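Local coordinates for Tat (Twin-arginine translocation) pathway signal sequence containing protein (Mycobacterium tuberculosis, PDB 5IMU), which is of unknown function, a predicted twin-arginine-pathway protein whose C-terminal part, described here, joins a small alpha/beta unit to a bundle of helices, at residues G53-H58 with S113-I118; E161-C166 with M190-I195. All blocks are in the same frame, centred on the assembly; numbering follows the deposited sequence.

Interaction 1. Residues G53-H58 with S113-I118; sequences GWIPPH and SARSAI
Arg115 reaches across from helix 111-115 and takes hold of two successive carbonyls in the loop 53-58. Its chain runs extended from CG to NE, with CG anti to the carbonyl carbon (chi1 -58°), and this puts Arg115 CZ 5.9 Å from its own CA, enough to bridge most of the 8.8 Å between the CA atoms of Arg115 and Ile55. NH1 gives a nearly straight hydrogen bond to Ile55 O (2.9 Å, 167° at the hydrogen), and that oxygen sits at the guanidinium edge, in its plane. NH2 donates to Pro56 O at 3.2 Å; this second bond is more bent, 145°, and its acceptor is tilted from the guanidinium plane. Seen from the carbonyls, both donors stand well above the peptide planes.

The Ile55 side chain crosses the arginine at about a right angle. Its CG2 comes to 3.4 Å from Arg115 NH2, while the CG1 branch leads off elsewhere, so the methyl packs against the charged end that grips the backbone beside it. Pro57 adds a looser touch, its CA 4.5 Å from NH2. A salt bridge from Arg115 NE to Asp111, one turn back on the same helix, probably steadies the guanidinium and offsets its charge in this buried place; NH2 also makes a weak hydrogen bond to Val59 O.

One arginine thus bonds two consecutive carbonyls, one through each terminal nitrogen, in a loop with no helix or strand of its own. The loop connects strands 44-48 and 65-67 of the mixed sheet. Leu67 of strand 65-67 and Leu61 pack against both Ile55 and Arg115, and on the helical side Leu205 and Tyr208 of helix 203-216 touch the arginine, while Trp189 of helix 183-199 meets Pro56 and Pro57.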
ATOM      1  N   GLY A  53      -5.369  -4.116   3.760  1.00 11.93           N
ATOM      2  CA  GLY A  53      -4.972  -2.802   4.241  1.00 10.23           C
ATOM      3  C   GLY A  53      -3.649  -2.309   3.695  1.00 15.91           C
ATOM      4  O   GLY A  53      -3.289  -1.144   3.932  1.00 11.48           O
ATOM      5  N   TRP A  54      -2.908  -3.154   2.987  1.00 14.14           N
ATOM      6  CA  TRP A  54      -1.673  -2.738   2.340  1.00 11.26           C
ATOM      7  C   TRP A  54      -1.975  -1.753   1.215  1.00  9.35           C
ATOM      8  O   TRP A  54      -2.980  -1.882   0.511  1.00  9.73           O
ATOM      9  CB  TRP A  54      -0.950  -3.976   1.805  1.00 11.19           C
ATOM     10  CG  TRP A  54       0.338  -3.740   1.082  1.00  6.79           C
ATOM     11  CD1 TRP A  54       1.538  -3.389   1.631  1.00  8.51           C
ATOM     12  CD2 TRP A  54       0.570  -3.900  -0.324  1.00  7.82           C
ATOM     13  NE1 TRP A  54       2.496  -3.297   0.647  1.00 11.00           N
ATOM     14  CE2 TRP A  54       1.928  -3.607  -0.561  1.00 10.60           C
ATOM     15  CE3 TRP A  54      -0.243  -4.254  -1.406  1.00  8.13           C
ATOM     16  CZ2 TRP A  54       2.493  -3.655  -1.839  1.00  8.70           C
ATOM     17  CZ3 TRP A  54       0.317  -4.301  -2.673  1.00  9.73           C
ATOM     18  CH2 TRP A  54       1.670  -4.003  -2.879  1.00  9.62           C
ATOM     19  N   ILE A  55      -1.114  -0.757   1.062  1.00 10.32           N
ATOM     20  CA  ILE A  55      -1.239   0.248   0.007  1.00 10.51           C
ATOM     21  C   ILE A  55      -0.119   0.018  -0.992  1.00  7.46           C
ATOM     22  O   ILE A  55       1.061   0.030  -0.608  1.00  8.34           O
ATOM     23  CB  ILE A  55      -1.196   1.678   0.571  1.00  9.31           C
ATOM     24  CG1 ILE A  55      -2.191   1.843   1.724  1.00 12.11           C
ATOM     25  CG2 ILE A  55      -1.493   2.688  -0.529  1.00 10.54           C
ATOM     26  CD1 ILE A  55      -3.617   1.475   1.370  1.00 10.99           C
ATOM     27  N   PRO A  56      -0.416  -0.187  -2.280  1.00 11.23           N
ATOM     28  CA  PRO A  56       0.635  -0.520  -3.235  1.00 13.48           C
ATOM     29  C   PRO A  56       1.589   0.655  -3.439  1.00 12.41           C
ATOM     30  O   PRO A  56       1.205   1.818  -3.233  1.00 12.61           O
ATOM     31  CB  PRO A  56      -0.137  -0.850  -4.522  1.00 10.10           C
ATOM     32  CG  PRO A  56      -1.443  -0.135  -4.372  1.00 14.12           C
ATOM     33  CD  PRO A  56      -1.755  -0.190  -2.905  1.00 11.84           C
ATOM     34  N   PRO A  57       2.829   0.386  -3.852  1.00 12.93           N
ATOM     35  CA  PRO A  57       3.840   1.462  -3.866  1.00 13.19           C
ATOM     36  C   PRO A  57       3.592   2.542  -4.906  1.00 12.61           C
ATOM     37  O   PRO A  57       4.060   3.672  -4.718  1.00 15.09           O
ATOM     38  CB  PRO A  57       5.154   0.713  -4.148  1.00 16.98           C
ATOM     39  CG  PRO A  57       4.854  -0.738  -3.933  1.00 15.91           C
ATOM     40  CD  PRO A  57       3.401  -0.913  -4.233  1.00 14.35           C
ATOM     41  N   HIS A  58       2.887   2.247  -5.995  1.00 12.66           N
ATOM     42  CA  HIS A  58       2.742   3.241  -7.051  1.00 11.91           C
ATOM     43  C   HIS A  58       1.662   4.273  -6.753  1.00 12.31           C
ATOM     44  O   HIS A  58       1.439   5.166  -7.578  1.00 14.49           O
ATOM     45  CB  HIS A  58       2.465   2.559  -8.397  1.00 11.61           C
ATOM     46  CG  HIS A  58       1.128   1.888  -8.481  1.00 11.38           C
ATOM     47  ND1 HIS A  58       0.806   0.773  -7.738  1.00 10.80           N
ATOM     48  CD2 HIS A  58       0.040   2.167  -9.236  1.00  9.66           C
ATOM     49  CE1 HIS A  58      -0.429   0.400  -8.022  1.00 13.36           C
ATOM     50  NE2 HIS A  58      -0.917   1.228  -8.929  1.00 15.57           N
ATOM     51  N   SER A 113       4.892   9.582   6.556  1.00 12.42           N
ATOM     52  CA  SER A 113       4.285   9.409   7.872  1.00 12.51           C
ATOM     53  C   SER A 113       3.341   8.211   7.898  1.00 12.52           C
ATOM     54  O   SER A 113       3.312   7.460   8.878  1.00 13.21           O
ATOM     55  CB  SER A 113       3.549  10.682   8.287  1.00 19.26           C
ATOM     56  OG  SER A 113       2.613  11.083   7.300  1.00 29.78           O
ATOM     57  N   ALA A 114       2.568   8.013   6.828  1.00  9.80           N
ATOM     58  CA  ALA A 114       1.573   6.943   6.828  1.00 11.75           C
ATOM     59  C   ALA A 114       2.227   5.568   6.844  1.00 12.45           C
ATOM     60  O   ALA A 114       1.728   4.648   7.505  1.00  9.54           O
ATOM     61  CB  ALA A 114       0.652   7.078   5.616  1.00  9.73           C
ATOM     62  N   ARG A 115       3.342   5.404   6.136  1.00  7.82           N
ATOM     63  CA  ARG A 115       3.966   4.095   5.987  1.00 10.78           C
ATOM     64  C   ARG A 115       5.075   3.833   7.001  1.00 10.40           C
ATOM     65  O   ARG A 115       5.693   2.765   6.951  1.00 12.45           O
ATOM     66  CB  ARG A 115       4.517   3.933   4.562  1.00 11.61           C
ATOM     67  CG  ARG A 115       3.472   4.080   3.452  1.00 12.19           C
ATOM     68  CD  ARG A 115       4.120   3.976   2.074  1.00 12.17           C
ATOM     69  NE  ARG A 115       3.211   4.306   0.977  1.00 10.89           N
ATOM     70  CZ  ARG A 115       2.528   3.407   0.272  1.00 10.94           C
ATOM     71  NH1 ARG A 115       2.641   2.115   0.549  1.00  8.08           N
ATOM     72  NH2 ARG A 115       1.730   3.801  -0.713  1.00  9.10           N
ATOM     73  N   SER A 116       5.334   4.760   7.926  1.00 12.36           N
ATOM     74  CA  SER A 116       6.400   4.607   8.910  1.00 12.80           C
ATOM     75  C   SER A 116       5.892   4.216  10.295  1.00 15.30           C
ATOM     76  O   SER A 116       6.679   4.203  11.247  1.00 16.77           O
ATOM     77  CB  SER A 116       7.211   5.899   9.024  1.00 15.06           C
ATOM     78  OG  SER A 116       7.870   6.208   7.811  1.00 19.22           O
ATOM     79  N   ALA A 117       4.607   3.899  10.435  1.00 14.52           N
ATOM     80  CA  ALA A 117       4.027   3.642  11.748  1.00 20.27           C
ATOM     81  C   ALA A 117       4.312   2.240  12.275  1.00 23.83           C
ATOM     82  O   ALA A 117       3.967   1.948  13.425  1.00 29.22           O
ATOM     83  CB  ALA A 117       2.515   3.880  11.710  1.00 15.64           C
ATOM     84  N   ILE A 118       4.928   1.371  11.480  1.00 20.69           N
ATOM     85  CA  ILE A 118       5.176  -0.010  11.888  1.00 15.89           C
ATOM     86  C   ILE A 118       6.525  -0.097  12.588  1.00 22.53           C
ATOM     87  O   ILE A 118       7.526   0.414  12.061  1.00 19.25           O
ATOM     88  CB  ILE A 118       5.127  -0.966  10.686  1.00 21.26           C
ATOM     89  CG1 ILE A 118       3.785  -0.845   9.962  1.00 23.66           C
ATOM     90  CG2 ILE A 118       5.373  -2.405  11.131  1.00 17.54           C
ATOM     91  CD1 ILE A 118       3.750  -1.552   8.632  1.00 18.76           C
TER

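Interaction 2. Residues E161-C166 with M190-I195; sequences ELLHGC and MLLAAI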
ATOM      1  N   GLU A 161      16.879  -1.450 -13.060  1.00  9.88           N
ATOM      2  CA  GLU A 161      15.908  -1.374 -14.148  1.00 11.65           C
ATOM      3  C   GLU A 161      15.097  -2.661 -14.251  1.00 13.35           C
ATOM      4  O   GLU A 161      13.872  -2.624 -14.413  1.00 10.79           O
ATOM      5  CB  GLU A 161      16.625  -1.081 -15.465  1.00 17.00           C
ATOM      6  CG  GLU A 161      17.207   0.319 -15.554  1.00 13.00           C
ATOM      7  CD  GLU A 161      18.144   0.488 -16.734  1.00 24.56           C
ATOM      8  OE1 GLU A 161      18.714  -0.524 -17.195  1.00 18.31           O
ATOM      9  OE2 GLU A 161      18.313   1.631 -17.207  1.00 20.59           O
ATOM     10  N   LEU A 162      15.769  -3.811 -14.161  1.00 11.25           N
ATOM     11  CA  LEU A 162      15.061  -5.087 -14.228  1.00 11.08           C
ATOM     12  C   LEU A 162      14.138  -5.266 -13.030  1.00  8.38           C
ATOM     13  O   LEU A 162      13.001  -5.729 -13.179  1.00  9.78           O
ATOM     14  CB  LEU A 162      16.065  -6.239 -14.314  1.00 10.84           C
ATOM     15  CG  LEU A 162      15.495  -7.659 -14.323  1.00  9.80           C
ATOM     16  CD1 LEU A 162      14.464  -7.829 -15.429  1.00 10.12           C
ATOM     17  CD2 LEU A 162      16.620  -8.672 -14.475  1.00 10.06           C
ATOM     18  N   LEU A 163      14.610  -4.904 -11.834  1.00  8.93           N
ATOM     19  CA  LEU A 163      13.770  -5.000 -10.644  1.00  9.44           C
ATOM     20  C   LEU A 163      12.494  -4.185 -10.810  1.00 10.82           C
ATOM     21  O   LEU A 163      11.391  -4.670 -10.529  1.00 10.25           O
ATOM     22  CB  LEU A 163      14.549  -4.536  -9.413  1.00  9.80           C
ATOM     23  CG  LEU A 163      13.745  -4.410  -8.116  1.00 11.52           C
ATOM     24  CD1 LEU A 163      13.185  -5.759  -7.680  1.00  7.30           C
ATOM     25  CD2 LEU A 163      14.595  -3.799  -7.015  1.00  9.91           C
ATOM     26  N   HIS A 164      12.621  -2.940 -11.274  1.00  8.55           N
ATOM     27  CA  HIS A 164      11.433  -2.116 -11.453  1.00 11.44           C
ATOM     28  C   HIS A 164      10.534  -2.676 -12.546  1.00 12.07           C
ATOM     29  O   HIS A 164       9.304  -2.608 -12.443  1.00 11.51           O
ATOM     30  CB  HIS A 164      11.808  -0.671 -11.771  1.00  8.99           C
ATOM     31  CG  HIS A 164      10.654   0.275 -11.643  1.00 11.72           C
ATOM     32  ND1 HIS A 164      10.173   0.693 -10.421  1.00 13.23           N
ATOM     33  CD2 HIS A 164       9.861   0.850 -12.578  1.00 12.27           C
ATOM     34  CE1 HIS A 164       9.147   1.503 -10.609  1.00 14.58           C
ATOM     35  NE2 HIS A 164       8.935   1.613 -11.909  1.00 11.90           N
ATOM     36  N   GLY A 165      11.130  -3.230 -13.605  1.00  9.15           N
ATOM     37  CA  GLY A 165      10.328  -3.856 -14.642  1.00  7.36           C
ATOM     38  C   GLY A 165       9.529  -5.033 -14.121  1.00 10.69           C
ATOM     39  O   GLY A 165       8.391  -5.260 -14.539  1.00 11.54           O
ATOM     40  N   CYS A 166      10.108  -5.795 -13.190  1.00  8.81           N
ATOM     41  CA  CYS A 166       9.384  -6.917 -12.606  1.00  8.30           C
ATOM     42  C   CYS A 166       8.314  -6.450 -11.625  1.00  9.08           C
ATOM     43  O   CYS A 166       7.266  -7.095 -11.506  1.00 10.45           O
ATOM     44  CB  CYS A 166      10.359  -7.873 -11.918  1.00  7.36           C
ATOM     45  SG  CYS A 166      11.393  -8.814 -13.068  1.00 11.60           S
ATOM     46  N   MET A 190       5.010  -7.509  -2.844  1.00 11.08           N
ATOM     47  CA  MET A 190       5.490  -6.892  -1.610  1.00 10.38           C
ATOM     48  C   MET A 190       6.989  -7.106  -1.419  1.00 11.45           C
ATOM     49  O   MET A 190       7.710  -6.174  -1.042  1.00  9.52           O
ATOM     50  CB  MET A 190       4.718  -7.448  -0.414  1.00 10.81           C
ATOM     51  CG  MET A 190       3.254  -7.039  -0.361  1.00  7.36           C
ATOM     52  SD  MET A 190       2.324  -7.999   0.850  1.00 12.96           S
ATOM     53  CE  MET A 190       0.753  -7.142   0.832  1.00  9.31           C
ATOM     54  N   LEU A 191       7.473  -8.329  -1.660  1.00 10.18           N
ATOM     55  CA  LEU A 191       8.897  -8.604  -1.485  1.00 11.22           C
ATOM     56  C   LEU A 191       9.744  -7.807  -2.469  1.00 10.90           C
ATOM     57  O   LEU A 191      10.795  -7.269  -2.099  1.00 10.73           O
ATOM     58  CB  LEU A 191       9.173 -10.099  -1.642  1.00 11.30           C
ATOM     59  CG  LEU A 191       9.149 -10.976  -0.388  1.00 24.19           C
ATOM     60  CD1 LEU A 191       9.572 -12.399  -0.732  1.00 19.42           C
ATOM     61  CD2 LEU A 191      10.031 -10.400   0.711  1.00 17.19           C
ATOM     62  N   LEU A 192       9.313  -7.728  -3.729  1.00  8.59           N
ATOM     63  CA  LEU A 192      10.044  -6.925  -4.702  1.00 11.15           C
ATOM     64  C   LEU A 192      10.033  -5.450  -4.316  1.00 10.13           C
ATOM     65  O   LEU A 192      11.036  -4.746  -4.495  1.00  8.91           O
ATOM     66  CB  LEU A 192       9.452  -7.121  -6.096  1.00 10.38           C
ATOM     67  CG  LEU A 192       9.471  -8.544  -6.660  1.00 10.96           C
ATOM     68  CD1 LEU A 192       8.667  -8.624  -7.949  1.00 12.94           C
ATOM     69  CD2 LEU A 192      10.900  -9.021  -6.886  1.00 11.34           C
ATOM     70  N   ALA A 193       8.906  -4.967  -3.784  1.00  9.22           N
ATOM     71  CA  ALA A 193       8.818  -3.572  -3.360  1.00 11.12           C
ATOM     72  C   ALA A 193       9.775  -3.287  -2.210  1.00 12.50           C
ATOM     73  O   ALA A 193      10.353  -2.197  -2.129  1.00 10.03           O
ATOM     74  CB  ALA A 193       7.383  -3.232  -2.959  1.00  8.76           C
ATOM     75  N   ALA A 194       9.951  -4.256  -1.308  1.00  7.63           N
ATOM     76  CA  ALA A 194      10.888  -4.074  -0.206  1.00 14.38           C
ATOM     77  C   ALA A 194      12.320  -3.965  -0.716  1.00 11.38           C
ATOM     78  O   ALA A 194      13.102  -3.146  -0.221  1.00  8.98           O
ATOM     79  CB  ALA A 194      10.757  -5.225   0.792  1.00 10.38           C
ATOM     80  N   ILE A 195      12.678  -4.781  -1.712  1.00  9.16           N
ATOM     81  CA  ILE A 195      14.026  -4.730  -2.268  1.00 10.38           C
ATOM     82  C   ILE A 195      14.288  -3.379  -2.924  1.00  9.65           C
ATOM     83  O   ILE A 195      15.361  -2.789  -2.753  1.00 10.63           O
ATOM     84  CB  ILE A 195      14.243  -5.891  -3.257  1.00  8.86           C
ATOM     85  CG1 ILE A 195      14.156  -7.235  -2.528  1.00  8.95           C
ATOM     86  CG2 ILE A 195      15.589  -5.760  -3.951  1.00  7.99           C
ATOM     87  CD1 ILE A 195      14.168  -8.430  -3.456  1.00 10.01           C
TER
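Helices 157-177 and 183-199 run roughly antiparallel here, their local axes 9.9 Å apart at closest approach and 149° between their N-to-C directions, with Leu163 and Leu192 the nearest pair of residues at 7.3 Å between CA atoms. Leu163 touches both Leu192 and Ile195. Its CG lies anti to the backbone N (chi1 172°), and the two methyls at the end of the chain divide the work. CD1 meets Leu192, 4.1 Å from Leu192 CD2 and about as near to that residue's carbonyl oxygen. CD2 goes instead to Ile195, 3.8 Å from its CG2, the tightest apolar approach of the contact. The leucine therefore straddles two residues one turn apart on the other helix.

Leu163 and Leu192 slide past each other in opposite directions, flank to flank, whereas Leu163 meets Ile195 at a slant. Within Ile195, it is the CG2 branch, anti to the backbone N, that turns to the leucine. This is the packing of consecutive, roughly antiparallel helices in a helical bundle, here within the DUF5631 family region, and the link from one helix to the next is short.

A turn further along helix 157-177, Cys166 takes over from Leu163. Leu192 CD1 rests 4.1 Å from Cys166 O and 4.4 Å from Cys166 CB, so the two methyls of Leu192 are shared between Cys166 and Leu163. Helix 140-151 covers the same residues: Ala142 touches Leu192, Ile145 touches Ile195 and Ile141 touches Cys166. Beyond the apolar seam, His164 ND1 forms a hydrogen bond with Glu196, a polar tie between the same two helices.

Overall arrangement
Both contacts are buried, but interaction 1 lies about 5 Å from the centre of the chain and interaction 2 about 14 Å out, with 16 Å between their own centres. Their chemistry differs with the elements they join: 53-58 with 113-118 depends on a charged side chain bonded to backbone oxygens of an irregular loop, while 161-166 with 190-195 joins two regular helices through aliphatic groups. Helix 183-199 brings the two together. Its face toward the loop packs Met190 CE 3.4 Å from Trp54 CG and Ala193 CB 3.7 Å from Pro57 CG, so the helix that pairs with 157-177 also meets the loop of the alpha/beta unit.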